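Local coordinates for concanavalin A-like lectin protein kinase family protein (PDB 6CTH) that probably transfers phosphate from ATP to proteins as a plant lectin-receptor-like kinase, its kinase domain here holding an oxindole inhibitor and a magnesium ion, at residues V13-N16 with E20-L23; G34-R37 with Y42-V45; R140-S145 with A155-F160. All blocks are in the same frame, centred on the assembly; numbering follows the deposited sequence.

From the N terminus the three contacts follow in series, with none nested or crossed. Interaction 1 closes the short turn between helix 7-14 and strand 22-25, an edge strand of the N-lobe sheet. Interaction 2 closes the hairpin of strands 29-36 and 41-48 in that same sheet, and the two contacts touch: Val13 O lies 3.0 Å from Phe35 N, probably a hydrogen bond, so the helix end is fastened to the hairpin. Interaction 3, its centre about 22 Å from that of interaction 2, closes a loop that holds strand 147-149 and ends in strand 155-157, joining the catalytic loop to the DFG segment. The inhibitor FE7 touches all three, bridging the sheet and the metal site.

Interaction 1 of 3, residues V13-N16 with E20-L23; sequences VTSN and ENKL. With FE7 (N-{(3Z)-2-oxo-3-[phenyl({4-[(piperidin-1-yl)methyl]phenyl}amino)methylidene]-2,3-dihydro-1H-indol-5-yl}ethanesulfonamide), chain B.
Asn21 ND2 approaches Thr14 O from above the carbonyl plane, 70° out of it, so the single hydrogen bond across this contact does not use a lone pair of the oxygen. It is nonetheless short, at 2.8 Å from Asn21 ND2 to Thr14 O, and fairly straight, with an angle of 155° at the hydrogen. The oxygen lies almost in the amide's own plane, where an N-H can reach it. With CG anti to the carbonyl carbon (chi1 -64°), the asparagine extends its amide toward the helix end; its short, flat side chain suits the span. Beside the bond, Ser15 CB sits 3.7 Å from Asn21 ND2, a small neighbour that does not block the amide. Ser15 leaves the helix with positive phi, and two bonds return into the last turn, a Schellman motif ending helix 7-14. Thr14 reinforces the turn: its OG1 is hydrogen-bonded to Leu10 O and to Phe17 N, a short hydroxyl side chain placed to meet both. The other segment leads into strand 22-25, the first of the five canonical kinase N-lobe strands, which runs on to the glycine-rich loop, and backbone bonds from Asn21 to Arg33 and from Leu23 to Val31 hold it to strand 29-36. In the inhibitor pocket, Leu23 CB packs 3.6 Å from FE7 C22, on the phenyl ring that carries the piperidinylmethyl arm, while Leu23 O comes within 3.4 Å of FE7 C21. CD2 of Leu23 reaches the piperidine, 4.1 Å from FE7 C24, offering a branched apolar surface to that saturated ring.

Interaction 2 of 3, residues G34-R37 with Y42-V45; sequences GFLR and YIAV. With FE7 (N-{(3Z)-2-oxo-3-[phenyl({4-[(piperidin-1-yl)methyl]phenyl}amino)methylidene]-2,3-dihydro-1H-indol-5-yl}ethanesulfonamide), chain B.
Gly34 and Ile43 form a hydrogen-bonded antiparallel pair: Gly34 N donates to Ile43 O at 2.9 Å (172° at the hydrogen), and Ile43 N returns a bond to Gly34 O at 2.8 Å (165°). Gly34 O also receives a CA-H...O contact from Tyr42 CA, at 3.2 Å. Glycine suits this place because a beta carbon here would stand only about 3.1 Å from Ile43 CG1. The pair belongs to the hairpin of strands 29-36 and 41-48, the second and third strands of the kinase N-lobe's five-stranded core; strand 41-48 carries the AxK motif. Ala44 is that alanine, and its small methyl lets the flat oxindole come close, with CB 3.3 Å from FE7 N1; FE7 is also hydrogen-bonded to Glu92 O and Met94 N. In the next, non-hydrogen-bonded pair, Phe35 and Tyr42 put their rings on the same face of the sheet, with CG anti to the backbone N in Phe35 and to the carbonyl carbon in Tyr42 laying them against each other. The rings are nearly parallel, 24° apart, but displaced so that little of one lies over the other: Phe35 CD1 sits over the rim of the Tyr42 ring, 3.6 Å from Tyr42 CE1, and Tyr42 OH hangs over the rim of the phenylalanine. On the Ile43 side, Leu36 crosses Ile43 at about a right angle, Leu36 CD1 lying 3.9 Å from Ile43 CG2; Leu36 also packs on Val13.

Interaction 3 of 3, residues R140-S145 with A155-F160; sequences RDIKTS and AKLGDF. With MG (magnesium ion), chain C; FE7 (N-{(3Z)-2-oxo-3-[phenyl({4-[(piperidin-1-yl)methyl]phenyl}amino)methylidene]-2,3-dihydro-1H-indol-5-yl}ethanesulfonamide), chain B.
Asp141 and Asp159 bring one carboxylate oxygen each to adjacent positions on a magnesium ion, their planes 70° apart. Asp141 OD2 binds magnesium at 2.0 Å and Asp159 OD2 at 2.1 Å, in an octahedron that four waters complete. Asp141 OD2 and Asp159 OD2 approach within 3.1 Å of each other, a closeness that the shared cation probably offsets. In both residues CG is anti to the backbone N (chi1 -157° in Asp141, -177° in Asp159), a swing that carries the short acid arms into the gap between the segments. Asp159 OD1, the oxygen not on the metal, accepts a 2.8 Å hydrogen bond from water 1, one of the metal's own ligands, which stands trans to Asp141 OD2. Asp141 OD1 turns to Thr180 OG1, an anchor that probably limits rotation of its carboxylate. By sequence these are the aspartates of the HRD and DFG motifs, so the contact is the heart of a kinase active site, where the HRD aspartate ordinarily faces the substrate hydroxyl and the DFG aspartate binds metal; here Asp141 is drawn onto the metal as well. Lys143, extended, reaches the same place: its NZ makes a long salt bridge to Asp141 OD2, 3.8 Å away, and is hydrogen-bonded to Thr180. Beneath the polar site Ile142 CG1 meets Leu157 CD2 at 4.4 Å, two branched apolar chains packed onto helix 112-132 through Leu126, Leu122 and Leu129. On the inhibitor's side, Ser145 O comes within 3.4 Å of FE7 C1, and the sulfonamide's ethyl end rests against Gly158 and Asp159, the bare glycine admitting it.

Interaction 1 of 3, residues V13-N16 with E20-L23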
loop_
_atom_site.group_PDB
_atom_site.type_symbol
_atom_site.label_atom_id
_atom_site.label_comp_id
_atom_site.label_asym_id
_atom_site.label_seq_id
_atom_site.Cartn_x
_atom_site.Cartn_y
_atom_site.Cartn_z
ATOM N N VAL A 13 -28.227 -5.032 1.630
ATOM C CA VAL A 13 -27.262 -5.512 2.613
ATOM C C VAL A 13 -26.504 -4.403 3.299
ATOM O O VAL A 13 -26.031 -4.616 4.403
ATOM C CB VAL A 13 -26.291 -6.568 2.046
ATOM C CG1 VAL A 13 -27.088 -7.769 1.591
ATOM C CG2 VAL A 13 -25.403 -5.960 0.978
ATOM N N THR A 14 -26.409 -3.226 2.671
ATOM C CA THR A 14 -25.806 -2.027 3.315
ATOM C C THR A 14 -26.791 -1.050 4.013
ATOM O O THR A 14 -26.375 0.013 4.509
ATOM C CB THR A 14 -25.036 -1.193 2.294
ATOM O OG1 THR A 14 -25.917 -0.683 1.284
ATOM C CG2 THR A 14 -23.916 -2.019 1.687
ATOM N N SER A 15 -28.076 -1.408 4.030
ATOM C CA SER A 15 -29.128 -0.536 4.557
ATOM C C SER A 15 -29.129 0.813 3.841
ATOM O O SER A 15 -29.115 1.858 4.490
ATOM C CB SER A 15 -28.994 -0.322 6.068
ATOM O OG SER A 15 -29.289 -1.510 6.764
ATOM N N ASN A 16 -29.182 0.757 2.505
ATOM C CA ASN A 16 -29.135 1.917 1.633
ATOM C C ASN A 16 -27.916 2.757 1.952
ATOM O O ASN A 16 -28.004 3.970 2.142
ATOM C CB ASN A 16 -30.444 2.741 1.738
ATOM C CG ASN A 16 -31.613 2.038 1.105
ATOM O OD1 ASN A 16 -31.445 1.170 0.229
ATOM N ND2 ASN A 16 -32.854 2.374 1.568
ATOM N N GLU A 20 -24.012 4.686 9.316
ATOM C CA GLU A 20 -23.566 3.828 10.397
ATOM C C GLU A 20 -22.801 2.609 9.841
ATOM O O GLU A 20 -22.022 1.995 10.563
ATOM C CB GLU A 20 -24.721 3.358 11.288
ATOM C CG GLU A 20 -25.336 4.470 12.146
ATOM C CD GLU A 20 -26.491 4.016 13.036
ATOM O OE1 GLU A 20 -27.446 4.834 13.211
ATOM O OE2 GLU A 20 -26.471 2.832 13.533
ATOM N N ASN A 21 -23.011 2.274 8.570
ATOM C CA ASN A 21 -22.275 1.140 7.963
ATOM C C ASN A 21 -21.013 1.551 7.192
ATOM O O ASN A 21 -20.346 0.692 6.626
ATOM C CB ASN A 21 -23.201 0.339 7.053
ATOM C CG ASN A 21 -24.338 -0.300 7.820
ATOM O OD1 ASN A 21 -24.191 -0.676 8.996
ATOM N ND2 ASN A 21 -25.471 -0.466 7.149
ATOM N N LYS A 22 -20.642 2.829 7.195
ATOM C CA LYS A 22 -19.435 3.271 6.515
ATOM C C LYS A 22 -18.200 2.764 7.267
ATOM O O LYS A 22 -18.086 2.940 8.488
ATOM C CB LYS A 22 -19.381 4.799 6.421
ATOM N N LEU A 23 -17.293 2.092 6.539
ATOM C CA LEU A 23 -16.061 1.597 7.099
ATOM C C LEU A 23 -14.940 2.595 6.911
ATOM O O LEU A 23 -14.037 2.674 7.733
ATOM C CB LEU A 23 -15.677 0.248 6.443
ATOM C CG LEU A 23 -16.615 -0.912 6.786
ATOM C CD1 LEU A 23 -16.351 -2.120 5.874
ATOM C CD2 LEU A 23 -16.493 -1.290 8.261
HETATM C C4 FE7 B . -11.772 -2.702 2.544
HETATM C C14 FE7 B . -10.816 2.037 4.413
HETATM C C5 FE7 B . -12.026 -3.939 1.925
HETATM C C6 FE7 B . -11.779 -4.142 0.578
HETATM C C11 FE7 B . -11.673 -0.571 4.851
HETATM C C7 FE7 B . -11.242 -3.107 -0.164
HETATM C C8 FE7 B . -12.613 -4.245 4.089
HETATM C C9 FE7 B . -12.149 -2.841 3.942
HETATM C C10 FE7 B . -12.093 -1.974 5.011
HETATM C C12 FE7 B . -12.460 0.322 4.135
HETATM C C13 FE7 B . -12.029 1.618 3.917
HETATM N N1 FE7 B . -12.513 -4.824 2.870
HETATM N N2 FE7 B . -12.338 -2.461 6.236
HETATM C C3 FE7 B . -11.213 -1.675 1.784
HETATM N N3 FE7 B . -14.063 -0.057 11.953
HETATM O O2 FE7 B . -13.020 -4.790 5.108
HETATM C C2 FE7 B . -10.921 -1.894 0.437
HETATM N N FE7 B . -10.215 -0.940 -0.353
HETATM S S FE7 B . -9.623 0.514 0.043
HETATM O O FE7 B . -10.278 0.979 1.223
HETATM O O1 FE7 B . -9.653 1.314 -1.140
HETATM C C1 FE7 B . -7.971 0.020 0.405
HETATM C C FE7 B . -7.537 -0.939 -0.675
HETATM C C16 FE7 B . -10.455 -0.133 5.355
HETATM C C15 FE7 B . -10.031 1.163 5.132
HETATM C C17 FE7 B . -12.448 -1.886 7.521
HETATM C C22 FE7 B . -12.358 -0.517 7.730
HETATM C C21 FE7 B . -12.429 -0.004 9.013
HETATM C C20 FE7 B . -12.587 -0.838 10.109
HETATM C C19 FE7 B . -12.670 -2.203 9.891
HETATM C C18 FE7 B . -12.606 -2.727 8.613
HETATM C C23 FE7 B . -12.681 -0.273 11.506
HETATM C C28 FE7 B . -14.105 0.347 13.360
HETATM C C27 FE7 B . -15.526 0.476 13.856
HETATM C C26 FE7 B . -16.313 1.452 13.008
HETATM C C25 FE7 B . -16.177 1.121 11.536
HETATM C C24 FE7 B . -14.725 0.970 11.146
#

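Interaction 2 of 3, residues G34-R37 with Y42-V45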
loop_
_atom_site.group_PDB
_atom_site.type_symbol
_atom_site.label_atom_id
_atom_site.label_comp_id
_atom_site.label_asym_id
_atom_site.label_seq_id
_atom_site.Cartn_x
_atom_site.Cartn_y
_atom_site.Cartn_z
ATOM N N GLY A 34 -21.509 -4.635 4.537
ATOM C CA GLY A 34 -22.777 -5.206 4.068
ATOM C C GLY A 34 -22.948 -6.510 4.821
ATOM O O GLY A 34 -21.966 -7.181 5.049
ATOM N N PHE A 35 -24.173 -6.831 5.224
ATOM C CA PHE A 35 -24.493 -8.038 6.019
ATOM C C PHE A 35 -25.332 -8.949 5.155
ATOM O O PHE A 35 -26.376 -8.537 4.651
ATOM C CB PHE A 35 -25.217 -7.656 7.323
ATOM C CG PHE A 35 -25.651 -8.832 8.181
ATOM C CD1 PHE A 35 -24.829 -9.962 8.350
ATOM C CD2 PHE A 35 -26.870 -8.790 8.863
ATOM C CE1 PHE A 35 -25.240 -11.027 9.148
ATOM C CE2 PHE A 35 -27.274 -9.849 9.674
ATOM C CZ PHE A 35 -26.458 -10.967 9.817
ATOM N N LEU A 36 -24.837 -10.182 4.965
ATOM C CA LEU A 36 -25.530 -11.224 4.193
ATOM C C LEU A 36 -26.285 -12.112 5.192
ATOM O O LEU A 36 -25.654 -12.868 5.960
ATOM C CB LEU A 36 -24.534 -12.067 3.376
ATOM C CG LEU A 36 -23.638 -11.355 2.351
ATOM C CD1 LEU A 36 -22.749 -12.378 1.629
ATOM C CD2 LEU A 36 -24.458 -10.590 1.324
ATOM N N ARG A 37 -27.611 -11.950 5.223
ATOM C CA ARG A 37 -28.516 -12.693 6.119
ATOM C C ARG A 37 -28.493 -14.191 5.883
ATOM O O ARG A 37 -28.528 -14.960 6.844
ATOM C CB ARG A 37 -29.982 -12.313 5.887
ATOM C CG ARG A 37 -30.382 -10.919 6.277
ATOM C CD ARG A 37 -31.911 -10.757 6.353
ATOM N NE ARG A 37 -32.516 -11.755 7.202
ATOM C CZ ARG A 37 -32.423 -11.802 8.523
ATOM N NH1 ARG A 37 -31.713 -10.886 9.193
ATOM N NH2 ARG A 37 -33.011 -12.810 9.159
ATOM N N TYR A 42 -20.379 -11.039 6.528
ATOM C CA TYR A 42 -20.233 -9.642 6.132
ATOM C C TYR A 42 -19.363 -9.520 4.884
ATOM O O TYR A 42 -18.468 -10.352 4.625
ATOM C CB TYR A 42 -19.640 -8.833 7.287
ATOM C CG TYR A 42 -20.521 -8.816 8.520
ATOM C CD1 TYR A 42 -21.531 -7.869 8.680
ATOM C CD2 TYR A 42 -20.348 -9.763 9.531
ATOM C CE1 TYR A 42 -22.329 -7.862 9.809
ATOM C CE2 TYR A 42 -21.155 -9.772 10.658
ATOM C CZ TYR A 42 -22.139 -8.823 10.800
ATOM O OH TYR A 42 -22.945 -8.837 11.929
ATOM N N ILE A 43 -19.653 -8.504 4.083
ATOM C CA ILE A 43 -18.834 -8.146 2.935
ATOM C C ILE A 43 -18.466 -6.657 3.035
ATOM O O ILE A 43 -19.025 -5.958 3.896
ATOM C CB ILE A 43 -19.545 -8.407 1.600
ATOM C CG1 ILE A 43 -20.898 -7.707 1.521
ATOM C CG2 ILE A 43 -19.686 -9.922 1.364
ATOM C CD1 ILE A 43 -21.633 -7.860 0.207
ATOM N N ALA A 44 -17.596 -6.188 2.148
ATOM C CA ALA A 44 -17.259 -4.759 2.061
ATOM C C ALA A 44 -17.656 -4.275 0.677
ATOM O O ALA A 44 -17.249 -4.863 -0.332
ATOM C CB ALA A 44 -15.783 -4.548 2.301
ATOM N N VAL A 45 -18.474 -3.228 0.615
ATOM C CA VAL A 45 -19.020 -2.746 -0.638
ATOM C C VAL A 45 -18.470 -1.339 -0.833
ATOM O O VAL A 45 -18.728 -0.472 0.001
ATOM C CB VAL A 45 -20.543 -2.695 -0.595
ATOM C CG1 VAL A 45 -21.132 -2.160 -1.900
ATOM C CG2 VAL A 45 -21.111 -4.082 -0.269
HETATM C C4 FE7 B . -11.772 -2.702 2.544
HETATM C C14 FE7 B . -10.816 2.037 4.413
HETATM C C5 FE7 B . -12.026 -3.939 1.925
HETATM C C6 FE7 B . -11.779 -4.142 0.578
HETATM C C11 FE7 B . -11.673 -0.571 4.851
HETATM C C7 FE7 B . -11.242 -3.107 -0.164
HETATM C C8 FE7 B . -12.613 -4.245 4.089
HETATM C C9 FE7 B . -12.149 -2.841 3.942
HETATM C C10 FE7 B . -12.093 -1.974 5.011
HETATM C C12 FE7 B . -12.460 0.322 4.135
HETATM C C13 FE7 B . -12.029 1.618 3.917
HETATM N N1 FE7 B . -12.513 -4.824 2.870
HETATM N N2 FE7 B . -12.338 -2.461 6.236
HETATM C C3 FE7 B . -11.213 -1.675 1.784
HETATM N N3 FE7 B . -14.063 -0.057 11.953
HETATM O O2 FE7 B . -13.020 -4.790 5.108
HETATM C C2 FE7 B . -10.921 -1.894 0.437
HETATM N N FE7 B . -10.215 -0.940 -0.353
HETATM S S FE7 B . -9.623 0.514 0.043
HETATM O O FE7 B . -10.278 0.979 1.223
HETATM O O1 FE7 B . -9.653 1.314 -1.140
HETATM C C1 FE7 B . -7.971 0.020 0.405
HETATM C C FE7 B . -7.537 -0.939 -0.675
HETATM C C16 FE7 B . -10.455 -0.133 5.355
HETATM C C15 FE7 B . -10.031 1.163 5.132
HETATM C C17 FE7 B . -12.448 -1.886 7.521
HETATM C C22 FE7 B . -12.358 -0.517 7.730
HETATM C C21 FE7 B . -12.429 -0.004 9.013
HETATM C C20 FE7 B . -12.587 -0.838 10.109
HETATM C C19 FE7 B . -12.670 -2.203 9.891
HETATM C C18 FE7 B . -12.606 -2.727 8.613
HETATM C C23 FE7 B . -12.681 -0.273 11.506
HETATM C C28 FE7 B . -14.105 0.347 13.360
HETATM C C27 FE7 B . -15.526 0.476 13.856
HETATM C C26 FE7 B . -16.313 1.452 13.008
HETATM C C25 FE7 B . -16.177 1.121 11.536
HETATM C C24 FE7 B . -14.725 0.970 11.146
#

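Interaction 3 of 3, residues R140-S145 with A155-F160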
loop_
_atom_site.group_PDB
_atom_site.type_symbol
_atom_site.label_atom_id
_atom_site.label_comp_id
_atom_site.label_asym_id
_atom_site.label_seq_id
_atom_site.Cartn_x
_atom_site.Cartn_y
_atom_site.Cartn_z
ATOM N N ARG A 140 1.021 1.905 -9.010
ATOM C CA ARG A 140 0.945 3.359 -9.038
ATOM C C ARG A 140 0.363 4.038 -7.808
ATOM O O ARG A 140 0.302 5.259 -7.756
ATOM C CB ARG A 140 0.266 3.833 -10.319
ATOM C CG ARG A 140 1.069 3.488 -11.559
ATOM C CD ARG A 140 0.386 3.951 -12.825
ATOM N NE ARG A 140 0.404 5.400 -12.949
ATOM C CZ ARG A 140 -0.644 6.131 -13.305
ATOM N NH1 ARG A 140 -1.802 5.551 -13.572
ATOM N NH2 ARG A 140 -0.534 7.445 -13.394
ATOM N N ASP A 141 -0.037 3.261 -6.812
ATOM C CA ASP A 141 -0.531 3.868 -5.573
ATOM C C ASP A 141 -0.257 3.046 -4.341
ATOM O O ASP A 141 -1.121 2.855 -3.468
ATOM C CB ASP A 141 -1.989 4.221 -5.707
ATOM C CG ASP A 141 -2.438 5.324 -4.730
ATOM O OD1 ASP A 141 -1.589 6.038 -4.167
ATOM O OD2 ASP A 141 -3.667 5.477 -4.604
ATOM N N ILE A 142 0.953 2.547 -4.260
ATOM C CA ILE A 142 1.358 1.822 -3.105
ATOM C C ILE A 142 1.453 2.773 -1.901
ATOM O O ILE A 142 2.220 3.724 -1.969
ATOM C CB ILE A 142 2.665 1.097 -3.378
ATOM C CG1 ILE A 142 2.441 0.011 -4.454
ATOM C CG2 ILE A 142 3.234 0.516 -2.112
ATOM C CD1 ILE A 142 3.744 -0.442 -5.108
ATOM N N LYS A 143 0.730 2.476 -0.823
ATOM C CA LYS A 143 0.798 3.211 0.416
ATOM C C LYS A 143 0.087 2.381 1.504
ATOM O O LYS A 143 -0.625 1.429 1.168
ATOM C CB LYS A 143 0.105 4.582 0.256
ATOM C CG LYS A 143 -1.284 4.512 -0.264
ATOM C CD LYS A 143 -1.908 5.922 -0.487
ATOM C CE LYS A 143 -3.269 5.934 -1.080
ATOM N NZ LYS A 143 -3.833 7.320 -1.240
ATOM N N THR A 144 0.301 2.703 2.789
ATOM C CA THR A 144 -0.261 1.835 3.850
ATOM C C THR A 144 -1.787 1.810 3.961
ATOM O O THR A 144 -2.346 0.770 4.325
ATOM C CB THR A 144 0.359 2.081 5.249
ATOM O OG1 THR A 144 -0.114 3.301 5.762
ATOM C CG2 THR A 144 1.848 2.127 5.224
ATOM N N SER A 145 -2.500 2.859 3.534
ATOM C CA SER A 145 -3.949 2.791 3.466
ATOM C C SER A 145 -4.509 1.864 2.389
ATOM O O SER A 145 -5.711 1.616 2.354
ATOM C CB SER A 145 -4.601 4.178 3.285
ATOM O OG SER A 145 -4.096 4.844 2.146
ATOM N N ALA A 155 -0.735 -9.418 5.207
ATOM C CA ALA A 155 -1.034 -8.207 4.415
ATOM C C ALA A 155 -1.499 -8.501 2.997
ATOM O O ALA A 155 -0.977 -9.452 2.363
ATOM C CB ALA A 155 0.172 -7.325 4.386
ATOM N N LYS A 156 -2.500 -7.763 2.509
ATOM C CA LYS A 156 -2.976 -7.831 1.137
ATOM C C LYS A 156 -3.016 -6.446 0.527
ATOM O O LYS A 156 -3.681 -5.569 1.059
ATOM C CB LYS A 156 -4.364 -8.466 1.054
ATOM C CG LYS A 156 -4.379 -9.977 1.287
ATOM C CD LYS A 156 -5.775 -10.601 1.246
ATOM C CE LYS A 156 -5.714 -12.124 1.225
ATOM N NZ LYS A 156 -5.673 -12.661 -0.177
ATOM N N LEU A 157 -2.330 -6.252 -0.590
ATOM C CA LEU A 157 -2.305 -4.993 -1.286
ATOM C C LEU A 157 -3.526 -4.901 -2.170
ATOM O O LEU A 157 -3.932 -5.854 -2.830
ATOM C CB LEU A 157 -1.016 -4.875 -2.077
ATOM C CG LEU A 157 -0.883 -3.693 -3.001
ATOM C CD1 LEU A 157 -0.770 -2.407 -2.187
ATOM C CD2 LEU A 157 0.348 -3.834 -3.874
ATOM N N GLY A 158 -4.189 -3.754 -2.130
ATOM C CA GLY A 158 -5.303 -3.481 -3.001
ATOM C C GLY A 158 -5.228 -2.115 -3.629
ATOM O O GLY A 158 -4.183 -1.466 -3.601
ATOM N N ASP A 159 -6.397 -1.669 -4.090
ATOM C CA ASP A 159 -6.599 -0.434 -4.865
ATOM C C ASP A 159 -5.846 -0.398 -6.174
ATOM O O ASP A 159 -4.732 0.163 -6.255
ATOM C CB ASP A 159 -6.166 0.829 -4.042
ATOM C CG ASP A 159 -6.435 2.147 -4.780
ATOM O OD1 ASP A 159 -7.286 2.186 -5.684
ATOM O OD2 ASP A 159 -5.716 3.119 -4.434
ATOM N N PHE A 160 -6.493 -0.891 -7.212
ATOM C CA PHE A 160 -5.960 -0.914 -8.571
ATOM C C PHE A 160 -6.553 0.164 -9.476
ATOM O O PHE A 160 -6.474 0.071 -10.693
ATOM C CB PHE A 160 -6.123 -2.324 -9.150
ATOM C CG PHE A 160 -5.431 -3.329 -8.284
ATOM C CD1 PHE A 160 -4.112 -3.552 -8.410
ATOM C CD2 PHE A 160 -6.172 -4.030 -7.319
ATOM C CE1 PHE A 160 -3.431 -4.439 -7.571
ATOM C CE2 PHE A 160 -5.511 -4.952 -6.497
ATOM C CZ PHE A 160 -4.154 -5.088 -6.582
HETATM MG MG MG C . -5.550 5.119 -5.163
HETATM C C4 FE7 B . -11.772 -2.702 2.544
HETATM C C14 FE7 B . -10.816 2.037 4.413
HETATM C C5 FE7 B . -12.026 -3.939 1.925
HETATM C C6 FE7 B . -11.779 -4.142 0.578
HETATM C C11 FE7 B . -11.673 -0.571 4.851
HETATM C C7 FE7 B . -11.242 -3.107 -0.164
HETATM C C8 FE7 B . -12.613 -4.245 4.089
HETATM C C9 FE7 B . -12.149 -2.841 3.942
HETATM C C10 FE7 B . -12.093 -1.974 5.011
HETATM C C12 FE7 B . -12.460 0.322 4.135
HETATM C C13 FE7 B . -12.029 1.618 3.917
HETATM N N1 FE7 B . -12.513 -4.824 2.870
HETATM N N2 FE7 B . -12.338 -2.461 6.236
HETATM C C3 FE7 B . -11.213 -1.675 1.784
HETATM N N3 FE7 B . -14.063 -0.057 11.953
HETATM O O2 FE7 B . -13.020 -4.790 5.108
HETATM C C2 FE7 B . -10.921 -1.894 0.437
HETATM N N FE7 B . -10.215 -0.940 -0.353
HETATM S S FE7 B . -9.623 0.514 0.043
HETATM O O FE7 B . -10.278 0.979 1.223
HETATM O O1 FE7 B . -9.653 1.314 -1.140
HETATM C C1 FE7 B . -7.971 0.020 0.405
HETATM C C FE7 B . -7.537 -0.939 -0.675
HETATM C C16 FE7 B . -10.455 -0.133 5.355
HETATM C C15 FE7 B . -10.031 1.163 5.132
HETATM C C17 FE7 B . -12.448 -1.886 7.521
HETATM C C22 FE7 B . -12.358 -0.517 7.730
HETATM C C21 FE7 B . -12.429 -0.004 9.013
HETATM C C20 FE7 B . -12.587 -0.838 10.109
HETATM C C19 FE7 B . -12.670 -2.203 9.891
HETATM C C18 FE7 B . -12.606 -2.727 8.613
HETATM C C23 FE7 B . -12.681 -0.273 11.506
HETATM C C28 FE7 B . -14.105 0.347 13.360
HETATM C C27 FE7 B . -15.526 0.476 13.856
HETATM C C26 FE7 B . -16.313 1.452 13.008
HETATM C C25 FE7 B . -16.177 1.121 11.536
HETATM C C24 FE7 B . -14.725 0.970 11.146
HETATM O O HOH W 1 -7.566 4.940 -6.039
HETATM O O HOH W 2 -6.188 5.580 -3.300
HETATM O O HOH W 3 -5.593 7.094 -5.823
HETATM O O HOH W 4 -5.005 4.388 -7.062
#